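Local structure of glycosyl hydrolases family 2, sugar binding domain protein (Bacteroides uniformis str. 3978 T3 ii, 6D1P) at residues I177-S182 and P432-T437; L425-D430 and A464-E469; S182-Y187 and P388-G393. The protein acts as a beta-glucuronidase of glycosyl hydrolase family 2, probably hydrolysing O-glycosyl bonds of glucuronide substrates in a human gut bacterium. One frame throughout, in Å; residues are numbered along the deposited sequence.

Interaction 1: I177-S182 and P432-T437. With K (potassium ion), chain K; NA (sodium ion), chain D.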
loop_
_atom_site.group_PDB
_atom_site.type_symbol
_atom_site.label_atom_id
_atom_site.label_comp_id
_atom_site.label_asym_id
_atom_site.label_seq_id
_atom_site.Cartn_x
_atom_site.Cartn_y
_atom_site.Cartn_z
ATOM N N ILE A 177 -16.574 -12.670 10.177
ATOM C CA ILE A 177 -16.688 -11.879 11.405
ATOM C C ILE A 177 -15.267 -11.606 11.878
ATOM O O ILE A 177 -14.376 -12.433 11.619
ATOM C CB ILE A 177 -17.525 -12.590 12.488
ATOM C CG1 ILE A 177 -16.986 -13.986 12.805
ATOM C CG2 ILE A 177 -18.998 -12.695 12.093
ATOM C CD1 ILE A 177 -17.558 -14.543 14.110
ATOM N N PRO A 178 -14.988 -10.461 12.546
ATOM C CA PRO A 178 -15.932 -9.381 12.855
ATOM C C PRO A 178 -16.194 -8.466 11.684
ATOM O O PRO A 178 -15.480 -8.492 10.697
ATOM C CB PRO A 178 -15.212 -8.597 13.949
ATOM C CG PRO A 178 -13.765 -8.697 13.526
ATOM C CD PRO A 178 -13.635 -10.141 13.045
ATOM N N SER A 179 -17.180 -7.602 11.842
ATOM C CA SER A 179 -17.558 -6.678 10.793
ATOM C C SER A 179 -16.598 -5.515 10.710
ATOM O O SER A 179 -16.140 -4.983 11.733
ATOM C CB SER A 179 -18.955 -6.134 11.050
ATOM O OG SER A 179 -19.127 -4.914 10.370
ATOM N N ASP A 180 -16.368 -5.051 9.479
ATOM C CA ASP A 180 -15.549 -3.852 9.351
ATOM C C ASP A 180 -16.252 -2.602 9.868
ATOM O O ASP A 180 -15.653 -1.524 9.872
ATOM C CB ASP A 180 -15.125 -3.647 7.894
ATOM C CG ASP A 180 -13.908 -4.493 7.517
ATOM O OD1 ASP A 180 -12.788 -4.192 7.999
ATOM O OD2 ASP A 180 -14.081 -5.463 6.755
ATOM N N MET A 181 -17.509 -2.694 10.281
ATOM C CA MET A 181 -18.091 -1.579 11.009
ATOM C C MET A 181 -17.585 -1.489 12.449
ATOM O O MET A 181 -17.874 -0.497 13.124
ATOM C CB MET A 181 -19.611 -1.690 10.968
ATOM C CG MET A 181 -20.162 -1.771 9.542
ATOM S SD MET A 181 -21.959 -1.776 9.463
ATOM C CE MET A 181 -22.296 -0.082 9.957
ATOM N N SER A 182 -16.817 -2.481 12.914
ATOM C CA SER A 182 -16.296 -2.494 14.274
ATOM C C SER A 182 -15.369 -1.313 14.522
ATOM O O SER A 182 -14.678 -0.833 13.616
ATOM C CB SER A 182 -15.536 -3.791 14.545
ATOM O OG SER A 182 -16.415 -4.903 14.560
ATOM N N PRO A 432 -26.972 -2.491 12.189
ATOM C CA PRO A 432 -27.057 -2.999 10.814
ATOM C C PRO A 432 -26.091 -2.313 9.850
ATOM O O PRO A 432 -25.527 -1.266 10.141
ATOM C CB PRO A 432 -28.500 -2.652 10.414
ATOM C CG PRO A 432 -28.793 -1.431 11.170
ATOM C CD PRO A 432 -28.102 -1.600 12.511
ATOM N N GLY A 433 -25.952 -2.908 8.662
ATOM C CA GLY A 433 -25.326 -2.181 7.572
ATOM C C GLY A 433 -24.465 -2.969 6.607
ATOM O O GLY A 433 -24.233 -2.533 5.469
ATOM N N ASP A 434 -23.970 -4.127 7.043
ATOM C CA ASP A 434 -23.100 -4.897 6.168
ATOM C C ASP A 434 -23.865 -5.635 5.075
ATOM O O ASP A 434 -23.245 -6.065 4.108
ATOM C CB ASP A 434 -22.264 -5.879 6.992
ATOM C CG ASP A 434 -20.917 -5.296 7.393
ATOM O OD1 ASP A 434 -20.729 -4.064 7.228
ATOM O OD2 ASP A 434 -20.043 -6.067 7.853
ATOM N N PHE A 435 -25.181 -5.804 5.203
ATOM C CA PHE A 435 -25.995 -6.439 4.171
ATOM C C PHE A 435 -27.214 -5.574 3.880
ATOM O O PHE A 435 -27.551 -4.672 4.654
ATOM C CB PHE A 435 -26.420 -7.859 4.571
ATOM C CG PHE A 435 -25.263 -8.719 5.021
ATOM C CD1 PHE A 435 -24.888 -8.755 6.361
ATOM C CD2 PHE A 435 -24.507 -9.441 4.092
ATOM C CE1 PHE A 435 -23.819 -9.521 6.788
ATOM C CE2 PHE A 435 -23.430 -10.209 4.508
ATOM C CZ PHE A 435 -23.085 -10.253 5.864
ATOM N N GLN A 436 -27.839 -5.823 2.715
ATOM C CA GLN A 436 -29.059 -5.120 2.337
ATOM C C GLN A 436 -30.232 -5.450 3.257
ATOM O O GLN A 436 -31.168 -4.655 3.369
ATOM C CB GLN A 436 -29.428 -5.465 0.898
ATOM C CG GLN A 436 -28.256 -5.362 -0.048
ATOM C CD GLN A 436 -28.617 -5.683 -1.489
ATOM O OE1 GLN A 436 -29.364 -4.940 -2.143
ATOM N NE2 GLN A 436 -28.083 -6.795 -1.998
ATOM N N THR A 437 -30.208 -6.600 3.902
ATOM C CA THR A 437 -31.237 -7.005 4.842
ATOM C C THR A 437 -30.728 -6.887 6.269
ATOM O O THR A 437 -29.525 -6.874 6.534
ATOM C CB THR A 437 -31.658 -8.456 4.613
ATOM O OG1 THR A 437 -30.625 -9.315 5.127
ATOM C CG2 THR A 437 -31.878 -8.735 3.123
HETATM K K K K . -15.661 -8.654 8.127
HETATM NA NA NA D . -22.125 -7.487 2.105
HETATM O O HOH W 1 -17.714 -6.419 7.158
HETATM O O HOH W 2 -13.601 -7.833 6.715
HETATM O O HOH W 3 -23.885 -9.116 0.444
#

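Interaction 2: L425-D430 and A464-E469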
loop_
_atom_site.group_PDB
_atom_site.type_symbol
_atom_site.label_atom_id
_atom_site.label_comp_id
_atom_site.label_asym_id
_atom_site.label_seq_id
_atom_site.Cartn_x
_atom_site.Cartn_y
_atom_site.Cartn_z
ATOM N N LEU A 425 -21.302 -13.886 23.425
ATOM C CA LEU A 425 -21.722 -14.390 22.115
ATOM C C LEU A 425 -21.720 -13.335 21.018
ATOM O O LEU A 425 -21.764 -13.697 19.840
ATOM C CB LEU A 425 -23.118 -15.015 22.203
ATOM C CG LEU A 425 -23.304 -16.001 23.364
ATOM C CD1 LEU A 425 -24.772 -16.412 23.481
ATOM C CD2 LEU A 425 -22.400 -17.228 23.220
ATOM N N GLY A 426 -21.659 -12.056 21.361
ATOM C CA GLY A 426 -21.602 -11.031 20.336
ATOM C C GLY A 426 -21.707 -9.667 20.966
ATOM O O GLY A 426 -22.033 -9.528 22.149
ATOM N N ASN A 427 -21.430 -8.653 20.149
ATOM C CA ASN A 427 -21.404 -7.271 20.603
ATOM C C ASN A 427 -22.133 -6.382 19.607
ATOM O O ASN A 427 -21.849 -6.425 18.405
ATOM C CB ASN A 427 -19.960 -6.796 20.795
ATOM C CG ASN A 427 -19.883 -5.368 21.234
ATOM O OD1 ASN A 427 -20.329 -5.011 22.338
ATOM N ND2 ASN A 427 -19.317 -4.523 20.376
ATOM N N GLU A 428 -23.068 -5.580 20.114
ATOM C CA GLU A 428 -23.853 -4.653 19.298
ATOM C C GLU A 428 -24.386 -5.333 18.040
ATOM O O GLU A 428 -24.235 -4.850 16.914
ATOM C CB GLU A 428 -23.022 -3.406 18.974
ATOM C CG GLU A 428 -22.625 -2.670 20.275
ATOM C CD GLU A 428 -21.918 -1.341 20.066
ATOM O OE1 GLU A 428 -21.518 -1.015 18.915
ATOM O OE2 GLU A 428 -21.756 -0.611 21.077
ATOM N N ASN A 429 -25.018 -6.489 18.234
ATOM C CA ASN A 429 -25.608 -7.133 17.067
ATOM C C ASN A 429 -26.883 -6.441 16.590
ATOM O O ASN A 429 -27.491 -6.893 15.621
ATOM C CB ASN A 429 -25.870 -8.605 17.361
ATOM C CG ASN A 429 -24.601 -9.352 17.695
ATOM O OD1 ASN A 429 -24.371 -9.706 18.853
ATOM N ND2 ASN A 429 -23.756 -9.587 16.689
ATOM N N ASP A 430 -27.307 -5.371 17.241
ATOM C CA ASP A 430 -28.388 -4.557 16.731
ATOM C C ASP A 430 -27.911 -3.493 15.741
ATOM O O ASP A 430 -28.725 -2.671 15.309
ATOM C CB ASP A 430 -29.113 -3.885 17.891
ATOM C CG ASP A 430 -28.189 -2.994 18.708
ATOM O OD1 ASP A 430 -26.977 -2.901 18.362
ATOM O OD2 ASP A 430 -28.679 -2.382 19.691
ATOM N N ALA A 464 -23.028 -14.300 27.940
ATOM C CA ALA A 464 -23.372 -12.887 27.955
ATOM C C ALA A 464 -23.419 -12.366 26.516
ATOM O O ALA A 464 -22.864 -12.982 25.601
ATOM C CB ALA A 464 -22.361 -12.080 28.790
ATOM N N ILE A 465 -24.106 -11.228 26.319
ATOM C CA ILE A 465 -23.901 -10.362 25.157
ATOM C C ILE A 465 -24.026 -8.919 25.619
ATOM O O ILE A 465 -24.419 -8.640 26.752
ATOM C CB ILE A 465 -24.888 -10.615 23.997
ATOM C CG1 ILE A 465 -26.328 -10.344 24.457
ATOM C CG2 ILE A 465 -24.686 -12.003 23.392
ATOM C CD1 ILE A 465 -27.396 -10.547 23.385
ATOM N N ARG A 466 -23.703 -7.997 24.710
ATOM C CA ARG A 466 -23.781 -6.564 24.972
ATOM C C ARG A 466 -24.584 -5.870 23.878
ATOM O O ARG A 466 -24.312 -6.057 22.687
ATOM C CB ARG A 466 -22.381 -5.918 25.073
ATOM C CG ARG A 466 -22.479 -4.440 25.490
ATOM C CD ARG A 466 -21.182 -3.651 25.500
ATOM N NE ARG A 466 -21.517 -2.237 25.611
ATOM C CZ ARG A 466 -21.744 -1.449 24.568
ATOM N NH1 ARG A 466 -21.617 -1.942 23.346
ATOM N NH2 ARG A 466 -22.086 -0.180 24.738
ATOM N N ARG A 467 -25.571 -5.070 24.289
ATOM C CA ARG A 467 -26.325 -4.167 23.417
ATOM C C ARG A 467 -26.977 -4.919 22.252
ATOM O O ARG A 467 -26.541 -4.846 21.104
ATOM C CB ARG A 467 -25.443 -3.042 22.872
ATOM C CG ARG A 467 -26.227 -1.790 22.572
ATOM C CD ARG A 467 -25.473 -0.829 21.704
ATOM N NE ARG A 467 -25.754 -1.078 20.286
ATOM C CZ ARG A 467 -25.494 -0.200 19.321
ATOM N NH1 ARG A 467 -24.950 0.962 19.640
ATOM N NH2 ARG A 467 -25.798 -0.468 18.047
ATOM N N CYS A 468 -28.048 -5.639 22.584
ATOM C CA CYS A 468 -28.945 -6.182 21.560
ATOM C C CYS A 468 -30.271 -6.452 22.277
ATOM O O CYS A 468 -30.512 -7.565 22.746
ATOM C CB CYS A 468 -28.412 -7.434 20.897
ATOM S SG CYS A 468 -29.485 -7.953 19.502
ATOM N N GLU A 469 -31.106 -5.414 22.365
ATOM C CA GLU A 469 -32.271 -5.497 23.242
ATOM C C GLU A 469 -33.212 -6.620 22.826
ATOM O O GLU A 469 -33.781 -7.295 23.690
ATOM C CB GLU A 469 -33.012 -4.164 23.286
ATOM C CG GLU A 469 -32.235 -3.055 23.981
ATOM C CD GLU A 469 -31.823 -3.383 25.436
ATOM O OE1 GLU A 469 -30.609 -3.267 25.746
ATOM O OE2 GLU A 469 -32.710 -3.729 26.263
HETATM O O HOH W 4 -25.192 -7.967 20.759
HETATM O O HOH W 5 -30.628 -3.030 21.111
#

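Interaction 3: S182-Y187 and P388-G393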
loop_
_atom_site.group_PDB
_atom_site.type_symbol
_atom_site.label_atom_id
_atom_site.label_comp_id
_atom_site.label_asym_id
_atom_site.label_seq_id
_atom_site.Cartn_x
_atom_site.Cartn_y
_atom_site.Cartn_z
ATOM N N SER A 182 -16.817 -2.481 12.914
ATOM C CA SER A 182 -16.296 -2.494 14.274
ATOM C C SER A 182 -15.369 -1.313 14.522
ATOM O O SER A 182 -14.678 -0.833 13.616
ATOM C CB SER A 182 -15.536 -3.791 14.545
ATOM O OG SER A 182 -16.415 -4.903 14.560
ATOM N N ASP A 183 -15.339 -0.874 15.783
ATOM C CA ASP A 183 -14.490 0.224 16.243
ATOM C C ASP A 183 -13.083 -0.247 16.647
ATOM O O ASP A 183 -12.514 0.182 17.661
ATOM C CB ASP A 183 -15.210 0.939 17.381
ATOM C CG ASP A 183 -14.543 2.246 17.789
ATOM O OD1 ASP A 183 -14.095 3.015 16.915
ATOM O OD2 ASP A 183 -14.506 2.515 19.019
ATOM N N PHE A 184 -12.497 -1.147 15.862
ATOM C CA PHE A 184 -11.104 -1.556 16.019
ATOM C C PHE A 184 -10.614 -2.051 14.667
ATOM O O PHE A 184 -11.410 -2.291 13.752
ATOM C CB PHE A 184 -10.949 -2.624 17.120
ATOM C CG PHE A 184 -11.707 -3.903 16.855
ATOM C CD1 PHE A 184 -13.048 -4.032 17.227
ATOM C CD2 PHE A 184 -11.078 -4.989 16.275
ATOM C CE1 PHE A 184 -13.756 -5.223 17.006
ATOM C CE2 PHE A 184 -11.776 -6.189 16.040
ATOM C CZ PHE A 184 -13.125 -6.298 16.414
ATOM N N ASN A 185 -9.289 -2.169 14.522
ATOM C CA ASN A 185 -8.730 -2.667 13.261
ATOM C C ASN A 185 -8.851 -4.180 13.212
ATOM O O ASN A 185 -8.661 -4.853 14.230
ATOM C CB ASN A 185 -7.260 -2.286 13.085
ATOM C CG ASN A 185 -7.030 -0.782 13.074
ATOM O OD1 ASN A 185 -6.474 -0.220 14.030
ATOM N ND2 ASN A 185 -7.419 -0.130 11.983
ATOM N N LEU A 186 -9.196 -4.707 12.030
ATOM C CA LEU A 186 -9.056 -6.131 11.713
ATOM C C LEU A 186 -7.626 -6.308 11.223
ATOM O O LEU A 186 -7.339 -6.242 10.021
ATOM C CB LEU A 186 -10.070 -6.590 10.671
ATOM C CG LEU A 186 -11.502 -6.979 11.086
ATOM C CD1 LEU A 186 -12.195 -5.899 11.912
ATOM C CD2 LEU A 186 -12.358 -7.330 9.849
ATOM N N TYR A 187 -6.729 -6.546 12.177
ATOM C CA TYR A 187 -5.299 -6.570 11.920
ATOM C C TYR A 187 -4.900 -7.751 11.037
ATOM O O TYR A 187 -5.533 -8.802 11.040
ATOM C CB TYR A 187 -4.548 -6.633 13.250
ATOM C CG TYR A 187 -4.384 -5.299 13.935
ATOM C CD1 TYR A 187 -3.847 -4.217 13.251
ATOM C CD2 TYR A 187 -4.771 -5.117 15.264
ATOM C CE1 TYR A 187 -3.673 -2.992 13.868
ATOM C CE2 TYR A 187 -4.603 -3.883 15.905
ATOM C CZ TYR A 187 -4.056 -2.820 15.188
ATOM O OH TYR A 187 -3.865 -1.583 15.774
ATOM N N PRO A 388 -16.018 -12.748 17.979
ATOM C CA PRO A 388 -16.099 -11.460 17.282
ATOM C C PRO A 388 -17.322 -11.320 16.381
ATOM O O PRO A 388 -17.222 -10.750 15.284
ATOM C CB PRO A 388 -14.779 -11.408 16.487
ATOM C CG PRO A 388 -14.327 -12.802 16.361
ATOM C CD PRO A 388 -15.013 -13.650 17.377
ATOM N N TRP A 389 -18.481 -11.821 16.825
ATOM C CA TRP A 389 -19.752 -11.463 16.189
ATOM C C TRP A 389 -20.090 -10.046 16.654
ATOM O O TRP A 389 -20.821 -9.817 17.620
ATOM C CB TRP A 389 -20.852 -12.461 16.530
ATOM C CG TRP A 389 -22.066 -12.265 15.677
ATOM C CD1 TRP A 389 -22.126 -11.594 14.494
ATOM C CD2 TRP A 389 -23.396 -12.726 15.943
ATOM N NE1 TRP A 389 -23.400 -11.609 14.003
ATOM C CE2 TRP A 389 -24.202 -12.301 14.871
ATOM C CE3 TRP A 389 -23.980 -13.458 16.977
ATOM C CZ2 TRP A 389 -25.568 -12.585 14.800
ATOM C CZ3 TRP A 389 -25.333 -13.739 16.912
ATOM C CH2 TRP A 389 -26.116 -13.301 15.827
ATOM N N CYS A 390 -19.528 -9.075 15.947
ATOM C CA CYS A 390 -19.471 -7.692 16.410
ATOM C C CYS A 390 -19.929 -6.783 15.272
ATOM O O CYS A 390 -19.152 -6.499 14.355
ATOM C CB CYS A 390 -18.056 -7.362 16.879
ATOM S SG CYS A 390 -17.771 -5.691 17.459
ATOM N N ARG A 391 -21.196 -6.348 15.343
ATOM C CA ARG A 391 -21.840 -5.417 14.416
ATOM C C ARG A 391 -22.125 -6.024 13.042
ATOM O O ARG A 391 -21.578 -7.075 12.684
ATOM C CB ARG A 391 -21.017 -4.138 14.234
ATOM C CG ARG A 391 -20.920 -3.266 15.495
ATOM C CD ARG A 391 -20.146 -1.971 15.256
ATOM N NE ARG A 391 -20.148 -1.177 16.481
ATOM C CZ ARG A 391 -19.568 0.014 16.622
ATOM N NH1 ARG A 391 -18.912 0.572 15.600
ATOM N NH2 ARG A 391 -19.651 0.650 17.795
ATOM N N GLY A 392 -23.057 -5.393 12.313
ATOM C CA GLY A 392 -23.213 -5.557 10.883
ATOM C C GLY A 392 -24.428 -6.344 10.443
ATOM O O GLY A 392 -24.831 -6.224 9.277
ATOM N N GLY A 393 -25.016 -7.146 11.328
ATOM C CA GLY A 393 -26.131 -7.989 10.960
ATOM C C GLY A 393 -25.772 -9.455 11.052
ATOM O O GLY A 393 -25.293 -9.922 12.087
#

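Interaction 1: I177-S182 and P432-T437
Asp434 OD2 receives two hydrogen bonds, one from a side chain and one from a water. Ser179 OG donates to Asp434 OD2 over 2.9 Å, arriving from above the carboxylate plane (50° out of it), and water 1 donates to the same OD2 at 2.5 Å. Ser179 can do this because OG stands anti to its backbone N (chi1 158°); there the hydroxyl also accepts from Met181 N at 2.7 Å, forming an ST turn, so its single proton is left for Asp434. A type I beta turn from Ser179 to Ser182 shapes the loop, and Ser179 O takes both the backbone N and the hydroxyl of Ser182. The other carboxylate oxygen, Asp434 OD1, lies 3.3 Å from Met181 CG and is salt-bridged to Arg50 of the second subunit. Met181 meets Asp434 tip to tip; beyond CG it bends at chi3 and brings CE to 3.4 Å from Pro432 O, while SD rests on Gly433 CA. Gly433 has backbone angles suited to glycine, and a beta carbon there would run into Met181 SD. Two cations flank the contact. Pro178 O binds potassium at 2.6 Å, together with the carbonyls of Asp173 and Met176, and water 1, bonded to Asp434 OD2, is only a distant ligand of this ion. Asp434 O binds sodium at 2.7 Å, with Thr174 and with Ser44 of the second subunit, which makes the site part of the dimer interface. The contact thus ties the loop between strands 162-169 and 194-199 of the sugar-binding domain to the turn leading from barrel strand 420-432 into helix 440-457, while Ile177 packs on helix 397-414.

Interaction 2: L425-D430 and A464-E469
Backbone pairing sets the register of two parallel strands, with Asn427 bridged to Arg466. Leu425 N donates to Ala464 O at 2.8 Å, nearly along the C=O axis, and Glu428 N to Arg466 O at 2.9 Å; the bond from Arg466 N to Gly426 O between them is weak. Further along, Glu428 CA makes a CH···O contact with Arg467 O, and water 4 accepts from Asn429 N and lies within bonding distance of Arg466 O. Apolar contact is confined to the start, where Leu425 CB touches Ile465 CG2 at 3.6 Å. Charge dominates the far end. Arg466, extended from CG to NE, runs alongside Glu428 and directs NH1 at Glu428 OE2 (2.6 Å, 166° at the hydrogen), with the oxygen in the guanidinium plane. Arg467, bent at chi3, instead lays its guanidinium over the Glu428 carboxylate, the planes 18° apart, so Arg467 NH1 meets Glu428 OE2 only as a long ion pair, with no N-H pointing at it. The Arg467 edge grips Asp430 side-on: Arg467 NE, at 2.9 Å, and NH2, at 2.7 Å, both reach Asp430 OD1, the NE bond using the syn lone pair. Arg391 holds Glu428 OE1, so three guanidinium groups surround this carboxylate and would tend to stabilise its negative charge. The pairing belongs to the beta-alpha-beta crossover of strand 420-432, helix 440-457 and strand 462-466 in the TIM barrel; two glycerols, probably from the crystallisation liquor, bound at Asn427 and Glu428 are consistent with the substrate pocket expected there in family 2.

Interaction 3: S182-Y187 and P388-G393
Packing is tightest where the Cys390 sulfur meets both Ser182 and Phe184. With SG anti to its backbone N (chi1 179°), Cys390 points its sulfur at the loop 182-187, 3.3 Å from Ser182 OG, whose proton goes to Ser179 O. Ser182 OG also lies 3.2 Å from Cys390 O, so hydroxyl, thiol and carbonyl crowd together in a buried corner. The same sulfur also meets the rim of the Phe184 ring: Cys390 SG lies 4.1 Å from Phe184 CE1, and its direction from the ring centroid is 84° off the ring normal, an edge-on sulfur-aromatic contact. Phe184 reaches it with CG in the crowded position between backbone N and carbonyl carbon (chi1 61°), and it also packs on Phe581 of strand 581-582. The partly exposed side is looser. Arg391 stretches out from CG to NE and passes Ser182, CD lying 4.0 Å from Ser182 CA; beyond, Arg391 NH1 comes no nearer than 3.9 Å to Asp183 N. Although opposite in charge, Asp183 and Arg391 do not pair: Asp183 is bonded by Thr583 and Asn595, and Arg391 forms a salt bridge with Glu428. Within these segments, sugar-binding domain and TIM barrel thus meet mostly through sulfur, ring and aliphatic packing, while Arg391 NH1, bonded to Met181 O, holds the same loop one residue earlier.

All three contacts are mainly buried, but their settings differ. Interaction 2 lies within the TIM barrel and has much the largest interface, made of strand pairing and salt bridges. Interactions 1 and 3 both join the single loop between strands 162-169 and 194-199 to barrel loops and share Ser182; interaction 1 is hydrated, flanked by metal ions and more extensively set against the second subunit, whereas interaction 3 is mostly sulfur, ring and aliphatic packing. Arg391 connects the three through its two terminal nitrogens. Main-chain bonds follow the same path: Asp434 N to Gly392 O, and Asn427 N to Trp389 O.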